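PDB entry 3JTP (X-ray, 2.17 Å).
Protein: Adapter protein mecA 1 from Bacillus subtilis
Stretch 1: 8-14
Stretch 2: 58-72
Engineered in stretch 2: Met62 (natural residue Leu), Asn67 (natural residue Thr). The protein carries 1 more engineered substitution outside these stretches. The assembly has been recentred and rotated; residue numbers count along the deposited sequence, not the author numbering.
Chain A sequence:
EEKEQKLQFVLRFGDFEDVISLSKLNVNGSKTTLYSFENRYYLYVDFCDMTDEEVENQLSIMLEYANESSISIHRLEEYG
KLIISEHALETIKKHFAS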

# COMPACT_ATOMS: atom_id res chain seq x y z
N GLN A 8 1.94 2.60 -11.46
CA GLN A 8 0.99 2.36 -10.39
C GLN A 8 0.82 0.88 -10.03
O GLN A 8 1.01 -0.01 -10.87
CB GLN A 8 -0.35 3.00 -10.73
CG GLN A 8 -0.36 4.51 -10.49
CD GLN A 8 -0.79 5.32 -11.70
OE1 GLN A 8 -0.25 6.39 -11.95
NE2 GLN A 8 -1.76 4.81 -12.46
N PHE A 9 0.51 0.61 -8.77
CA PHE A 9 0.30 -0.75 -8.30
C PHE A 9 -0.81 -0.81 -7.27
O PHE A 9 -0.96 0.10 -6.45
CB PHE A 9 1.57 -1.32 -7.68
CG PHE A 9 2.63 -1.66 -8.68
CD1 PHE A 9 2.72 -2.94 -9.20
CD2 PHE A 9 3.54 -0.69 -9.09
CE1 PHE A 9 3.71 -3.25 -10.14
CE2 PHE A 9 4.53 -0.99 -10.03
CZ PHE A 9 4.61 -2.27 -10.55
N VAL A 10 -1.60 -1.87 -7.33
CA VAL A 10 -2.43 -2.21 -6.20
C VAL A 10 -1.88 -3.47 -5.59
O VAL A 10 -1.77 -4.49 -6.26
CB VAL A 10 -3.86 -2.47 -6.58
CG1 VAL A 10 -4.56 -3.10 -5.41
CG2 VAL A 10 -4.54 -1.18 -7.00
N LEU A 11 -1.54 -3.39 -4.30
CA LEU A 11 -0.95 -4.52 -3.58
C LEU A 11 -1.94 -5.01 -2.54
O LEU A 11 -2.59 -4.20 -1.86
CB LEU A 11 0.36 -4.10 -2.91
CG LEU A 11 1.38 -3.40 -3.82
CD1 LEU A 11 2.56 -2.93 -3.01
CD2 LEU A 11 1.83 -4.30 -4.96
N ARG A 12 -2.08 -6.32 -2.39
CA ARG A 12 -3.02 -6.83 -1.41
C ARG A 12 -2.31 -7.44 -0.22
O ARG A 12 -1.31 -8.17 -0.37
CB ARG A 12 -3.97 -7.84 -2.02
CG ARG A 12 -3.35 -9.19 -2.35
CD ARG A 12 -4.45 -10.20 -2.68
NE ARG A 12 -3.91 -11.49 -3.09
CZ ARG A 12 -3.30 -11.69 -4.25
NH1 ARG A 12 -3.18 -10.66 -5.07
NH2 ARG A 12 -2.81 -12.88 -4.58
N PHE A 13 -2.85 -7.15 0.96
CA PHE A 13 -2.30 -7.66 2.21
C PHE A 13 -3.28 -8.62 2.85
O PHE A 13 -4.45 -8.30 2.98
CB PHE A 13 -2.01 -6.51 3.18
CG PHE A 13 -0.94 -5.57 2.71
CD1 PHE A 13 0.32 -5.58 3.29
CD2 PHE A 13 -1.19 -4.67 1.68
CE1 PHE A 13 1.31 -4.71 2.87
CE2 PHE A 13 -0.20 -3.79 1.24
CZ PHE A 13 1.05 -3.81 1.85
N GLY A 14 -2.78 -9.76 3.29
CA GLY A 14 -3.62 -10.73 3.98
C GLY A 14 -4.13 -10.25 5.33
O GLY A 14 -5.17 -10.69 5.79
N GLN A 58 12.15 -0.72 -3.72
CA GLN A 58 11.00 -0.33 -2.91
C GLN A 58 9.87 -1.34 -3.06
O GLN A 58 9.34 -1.88 -2.08
CB GLN A 58 10.53 1.05 -3.38
CG GLN A 58 9.82 1.89 -2.35
CD GLN A 58 10.10 3.37 -2.52
OE1 GLN A 58 11.21 3.85 -2.28
NE2 GLN A 58 9.08 4.12 -2.92
N LEU A 59 9.51 -1.62 -4.31
CA LEU A 59 8.49 -2.61 -4.61
C LEU A 59 8.82 -3.94 -3.97
O LEU A 59 7.96 -4.56 -3.35
CB LEU A 59 8.35 -2.79 -6.12
CG LEU A 59 7.19 -3.70 -6.54
CD1 LEU A 59 5.91 -3.19 -5.90
CD2 LEU A 59 7.05 -3.74 -8.06
N SER A 60 10.07 -4.37 -4.12
CA SER A 60 10.49 -5.71 -3.69
C SER A 60 10.35 -5.92 -2.18
O SER A 60 10.12 -7.04 -1.73
CB SER A 60 11.92 -6.00 -4.13
OG SER A 60 12.86 -5.33 -3.30
N ILE A 61 10.48 -4.85 -1.39
CA ILE A 61 10.21 -4.98 0.04
C ILE A 61 8.72 -4.98 0.30
O ILE A 61 8.22 -5.74 1.13
CB ILE A 61 10.88 -3.89 0.87
CG1 ILE A 61 12.39 -4.16 0.95
CG2 ILE A 61 10.29 -3.85 2.28
CD1 ILE A 61 13.19 -2.94 1.31
N MET A 62 7.99 -4.13 -0.43
CA MET A 62 6.54 -4.11 -0.28
C MET A 62 6.02 -5.52 -0.52
O MET A 62 5.10 -5.96 0.17
CB MET A 62 5.89 -3.11 -1.24
CG MET A 62 5.94 -1.65 -0.77
SD MET A 62 5.24 -0.54 -2.01
CE MET A 62 4.73 0.83 -1.05
N LEU A 63 6.62 -6.23 -1.47
CA LEU A 63 6.14 -7.56 -1.85
C LEU A 63 6.56 -8.66 -0.90
O LEU A 63 6.35 -9.84 -1.19
CB LEU A 63 6.59 -7.93 -3.25
CG LEU A 63 6.00 -7.16 -4.42
CD1 LEU A 63 6.53 -7.74 -5.72
CD2 LEU A 63 4.48 -7.20 -4.38
N GLU A 64 7.19 -8.31 0.22
CA GLU A 64 7.40 -9.33 1.25
C GLU A 64 6.19 -9.38 2.16
O GLU A 64 5.90 -10.42 2.77
CB GLU A 64 8.65 -9.03 2.06
CG GLU A 64 9.88 -9.15 1.22
CD GLU A 64 11.07 -9.60 2.00
OE1 GLU A 64 12.09 -9.82 1.34
OE2 GLU A 64 10.99 -9.75 3.25
N TYR A 65 5.48 -8.26 2.24
CA TYR A 65 4.30 -8.14 3.06
C TYR A 65 3.01 -8.23 2.26
O TYR A 65 1.93 -8.40 2.83
CB TYR A 65 4.37 -6.86 3.87
CG TYR A 65 5.53 -6.92 4.80
CD1 TYR A 65 5.49 -7.74 5.93
CD2 TYR A 65 6.69 -6.24 4.53
CE1 TYR A 65 6.55 -7.86 6.77
CE2 TYR A 65 7.77 -6.35 5.38
CZ TYR A 65 7.69 -7.16 6.50
OH TYR A 65 8.74 -7.26 7.33
N ALA A 66 3.12 -8.14 0.94
CA ALA A 66 1.93 -8.15 0.09
C ALA A 66 2.10 -8.89 -1.25
O ALA A 66 3.19 -9.36 -1.58
CB ALA A 66 1.47 -6.73 -0.16
N ASN A 67 1.01 -8.96 -2.02
CA ASN A 67 1.03 -9.56 -3.34
C ASN A 67 0.44 -8.58 -4.36
O ASN A 67 -0.46 -7.82 -4.03
CB ASN A 67 0.21 -10.85 -3.33
CG ASN A 67 0.93 -11.99 -2.61
OD1 ASN A 67 1.91 -12.54 -3.12
ND2 ASN A 67 0.44 -12.35 -1.42
N GLU A 68 0.93 -8.60 -5.59
CA GLU A 68 0.34 -7.76 -6.62
C GLU A 68 -1.09 -8.21 -6.91
O GLU A 68 -1.35 -9.40 -7.04
CB GLU A 68 1.19 -7.78 -7.89
CG GLU A 68 2.22 -6.65 -7.94
CD GLU A 68 3.34 -6.93 -8.93
OE1 GLU A 68 4.06 -7.95 -8.74
OE2 GLU A 68 3.50 -6.14 -9.88
N SER A 69 -2.03 -7.27 -6.96
CA SER A 69 -3.42 -7.64 -7.24
C SER A 69 -3.90 -7.08 -8.57
O SER A 69 -3.42 -6.04 -9.04
CB SER A 69 -4.35 -7.16 -6.12
OG SER A 69 -5.70 -7.51 -6.39
N SER A 70 -4.86 -7.77 -9.18
CA SER A 70 -5.51 -7.27 -10.38
C SER A 70 -6.81 -6.58 -9.99
O SER A 70 -7.50 -6.02 -10.85
CB SER A 70 -5.81 -8.39 -11.37
OG SER A 70 -4.67 -9.19 -11.61
N ILE A 71 -7.15 -6.63 -8.70
CA ILE A 71 -8.33 -5.90 -8.23
C ILE A 71 -8.21 -4.41 -8.58
O ILE A 71 -7.31 -3.71 -8.11
CB ILE A 71 -8.54 -6.06 -6.72
CG1 ILE A 71 -8.69 -7.54 -6.34
CG2 ILE A 71 -9.75 -5.25 -6.28
CD1 ILE A 71 -9.95 -8.22 -6.82
N SER A 72 -9.14 -3.92 -9.39
CA SER A 72 -9.10 -2.55 -9.87
C SER A 72 -9.38 -1.49 -8.80
O SER A 72 -10.21 -1.65 -7.91
CB SER A 72 -10.08 -2.34 -11.03
OG SER A 72 -10.46 -0.97 -11.10
O HOH W 1 -1.42 -4.17 -9.29
O HOH W 2 0.10 -9.96 3.73

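Antiparallel pairing between strand 8-13 and the segment around Asn67 and Glu68, which comes after a helix that includes Leu59 and Met62, ties the two stretches together, burying 703 Å² in total. At the center Arg12 and Asn67 satisfy each other's backbone: Arg12 N donates to Asn67 O (2.8 Å), and Asn67 N donates to Arg12 O (3.0 Å). Two residues along, Ser69 N donates to Val10 O (2.9 Å). At either end of this ladder a water takes over the bridging. Water 1 accepts from Val10 N (3.0 Å) and donates to Ser69 O (2.7 Å); water 2 likewise joins Gly14 N (2.9 Å) to Tyr65 O (2.6 Å).

Glu68 O receives a weak bond from Arg12 NH1 (3.0 Å), made possible by a long side chain whose guanidinium lies with one face over CB of the engineered Asn67. Ser69 OG accepts from Ile71 N (2.9 Å), so a short polar side chain satisfies a backbone donor two residues on.

Leu11 projects from the sheet on the same side as Glu68, and its branched, apolar end suits the buried space beneath the helix: Leu11 CD1 lies 3.7 Å from SD of the engineered Met62, and Leu11 CD2 4.0 Å from Leu63 CD2. Aromatic faces cover small groups, Phe9 taking Leu59 CD2 and Phe13 taking Ala66 CB, whose compact methyl sits 3.5 Å from the Phe13 ring centroid.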